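Local structure of hydrolase (Bacteroides thetaiotaomicron, 2OBB) at residues H17-I22 against S47-E52. The protein is of unknown function but binds magnesium and is probably a hydrolase of the haloacid dehalogenase (HAD) type. Numbering follows the deposited sequence.
Sequences HRYPRI and SVREGE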
loop_
_atom_site.group_PDB
_atom_site.type_symbol
_atom_site.label_atom_id
_atom_site.label_comp_id
_atom_site.label_asym_id
_atom_site.label_seq_id
_atom_site.Cartn_x
_atom_site.Cartn_y
_atom_site.Cartn_z
ATOM N N HIS A 17 1.545 1.389 -16.872
ATOM C CA HIS A 17 0.306 2.089 -16.554
ATOM C C HIS A 17 -0.323 2.677 -17.810
ATOM O O HIS A 17 0.101 3.724 -18.270
ATOM C CB HIS A 17 0.588 3.213 -15.554
ATOM C CG HIS A 17 -0.615 3.668 -14.795
ATOM N ND1 HIS A 17 -0.520 4.320 -13.577
ATOM C CD2 HIS A 17 -1.939 3.538 -15.055
ATOM C CE1 HIS A 17 -1.736 4.588 -13.132
ATOM N NE2 HIS A 17 -2.613 4.126 -14.010
ATOM N N ARG A 18 -1.324 2.008 -18.362
ATOM C CA ARG A 18 -2.016 2.532 -19.529
ATOM C C ARG A 18 -3.540 2.613 -19.340
ATOM O O ARG A 18 -4.296 2.641 -20.323
ATOM C CB ARG A 18 -1.666 1.696 -20.766
ATOM C CG ARG A 18 -0.237 1.789 -21.208
ATOM C CD ARG A 18 0.140 3.207 -21.631
ATOM N NE ARG A 18 1.512 3.262 -22.142
ATOM C CZ ARG A 18 2.610 3.257 -21.377
ATOM N NH1 ARG A 18 3.803 3.286 -21.959
ATOM N NH2 ARG A 18 2.525 3.228 -20.040
ATOM N N TYR A 19 -3.975 2.669 -18.081
ATOM C CA TYR A 19 -5.391 2.687 -17.705
ATOM C C TYR A 19 -6.150 3.777 -18.431
ATOM O O TYR A 19 -5.654 4.901 -18.485
ATOM C CB TYR A 19 -5.493 2.963 -16.226
ATOM C CG TYR A 19 -6.889 2.987 -15.665
ATOM C CD1 TYR A 19 -7.692 4.131 -15.758
ATOM C CD2 TYR A 19 -7.389 1.882 -14.985
ATOM C CE1 TYR A 19 -8.983 4.152 -15.207
ATOM C CE2 TYR A 19 -8.652 1.888 -14.425
ATOM C CZ TYR A 19 -9.452 3.018 -14.531
ATOM O OH TYR A 19 -10.709 2.993 -13.959
ATOM N N PRO A 20 -7.378 3.489 -18.930
ATOM C CA PRO A 20 -8.230 2.283 -18.834
ATOM C C PRO A 20 -7.751 1.068 -19.640
ATOM O O PRO A 20 -8.324 -0.013 -19.509
ATOM C CB PRO A 20 -9.582 2.764 -19.403
ATOM C CG PRO A 20 -9.221 3.864 -20.332
ATOM C CD PRO A 20 -8.046 4.565 -19.695
ATOM N N ARG A 21 -6.727 1.238 -20.470
ATOM C CA ARG A 21 -6.174 0.130 -21.250
ATOM C C ARG A 21 -5.184 -0.659 -20.399
ATOM O O ARG A 21 -4.917 -0.286 -19.247
ATOM C CB ARG A 21 -5.516 0.674 -22.508
ATOM C CG ARG A 21 -6.469 1.544 -23.333
ATOM C CD ARG A 21 -5.771 2.271 -24.483
ATOM N NE ARG A 21 -5.204 1.326 -25.458
ATOM C CZ ARG A 21 -3.911 0.973 -25.528
ATOM N NH1 ARG A 21 -3.005 1.506 -24.693
ATOM N NH2 ARG A 21 -3.521 0.087 -26.453
ATOM N N ILE A 22 -4.658 -1.757 -20.947
ATOM C CA ILE A 22 -3.685 -2.575 -20.227
ATOM C C ILE A 22 -2.320 -2.433 -20.887
ATOM O O ILE A 22 -2.201 -2.586 -22.085
ATOM C CB ILE A 22 -4.087 -4.054 -20.163
ATOM C CG1 ILE A 22 -5.467 -4.211 -19.512
ATOM C CG2 ILE A 22 -3.047 -4.839 -19.360
ATOM C CD1 ILE A 22 -6.065 -5.637 -19.592
ATOM N N SER A 47 -6.728 -3.413 -6.722
ATOM C CA SER A 47 -6.782 -2.409 -7.770
ATOM C C SER A 47 -7.987 -1.498 -7.605
ATOM O O SER A 47 -9.042 -1.925 -7.127
ATOM C CB SER A 47 -6.885 -3.118 -9.113
ATOM O OG SER A 47 -6.852 -2.198 -10.174
ATOM N N VAL A 48 -7.846 -0.235 -8.005
ATOM C CA VAL A 48 -8.991 0.649 -8.054
ATOM C C VAL A 48 -9.957 0.185 -9.153
ATOM O O VAL A 48 -11.112 0.600 -9.170
ATOM C CB VAL A 48 -8.604 2.165 -8.219
ATOM C CG1 VAL A 48 -7.872 2.670 -6.972
ATOM C CG2 VAL A 48 -7.790 2.409 -9.507
ATOM N N ARG A 49 -9.480 -0.678 -10.058
ATOM C CA ARG A 49 -10.345 -1.325 -11.059
ATOM C C ARG A 49 -11.535 -2.050 -10.389
ATOM O O ARG A 49 -11.354 -2.795 -9.402
ATOM C CB ARG A 49 -9.542 -2.316 -11.920
ATOM C CG ARG A 49 -8.621 -1.660 -12.953
ATOM C CD ARG A 49 -7.718 -2.673 -13.682
ATOM N NE ARG A 49 -6.825 -2.044 -14.663
ATOM C CZ ARG A 49 -7.012 -2.031 -15.985
ATOM N NH1 ARG A 49 -8.069 -2.623 -16.536
ATOM N NH2 ARG A 49 -6.128 -1.416 -16.772
ATOM N N GLU A 50 -12.732 -1.798 -10.921
ATOM C CA GLU A 50 -13.978 -2.501 -10.571
ATOM C C GLU A 50 -14.756 -2.858 -11.865
ATOM O O GLU A 50 -14.508 -2.291 -12.932
ATOM C CB GLU A 50 -14.902 -1.621 -9.709
ATOM C CG GLU A 50 -14.298 -1.002 -8.440
ATOM C CD GLU A 50 -14.172 -1.979 -7.243
ATOM O OE1 GLU A 50 -14.381 -3.221 -7.393
ATOM O OE2 GLU A 50 -13.849 -1.484 -6.140
ATOM N N GLY A 51 -15.710 -3.779 -11.769
ATOM C CA GLY A 51 -16.552 -4.113 -12.925
ATOM C C GLY A 51 -15.737 -4.666 -14.073
ATOM O O GLY A 51 -14.740 -5.381 -13.848
ATOM N N GLU A 52 -16.129 -4.343 -15.304
ATOM C CA GLU A 52 -15.478 -4.924 -16.486
ATOM C C GLU A 52 -13.993 -4.551 -16.663
ATOM O O GLU A 52 -13.251 -5.289 -17.319
ATOM C CB GLU A 52 -16.289 -4.667 -17.764
ATOM C CG GLU A 52 -17.467 -5.656 -17.992
ATOM C CD GLU A 52 -17.035 -7.010 -18.590
ATOM O OE1 GLU A 52 -17.189 -7.195 -19.814
ATOM O OE2 GLU A 52 -16.545 -7.888 -17.848
HETATM O O HOH W 1 -12.360 0.941 -13.017
HETATM O O HOH W 2 -8.588 -2.582 -19.376
#
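Arg49 reaches across to the 17-22 loop alongside Tyr19, the two side chains running in opposite directions. CE2 of the tyrosine ring lies 3.8 Å from CG of Arg49, which sits at the ring edge, while CD2 of Tyr19 comes over one face of the guanidinium, 4.0 Å from NE of Arg49. Ring and guanidinium planes stand 80° apart, which excludes a parallel stack. The arginine chain is extended from CG to NE, and this length carries NH2 of Arg49 to within 3.0 Å of the carbonyl O of Arg21. With an N-H...O angle of 124° that bond is weak; the stronger partner of NH2 is Asp11, through a salt bridge. NH1 is held by the carbonyl of Leu53 and by a water, 2.9 Å from NH1 of Arg49, which donates to Pro20 O. Together these partners of NH1 and NH2 restrict the guanidinium's rotation. At the base of the arginine, Ser47 OG accepts from Arg49 N in an ST turn, and a cis peptide precedes Pro20 where the loop bends. Since Asp11 binds magnesium with Asp9 and Asp97, Arg49 is a second-shell residue of the metal site; Asp9 and Asp11, just after strand 5-8, fit the DxDx(T/V) pattern, consistent with a HAD-type fold.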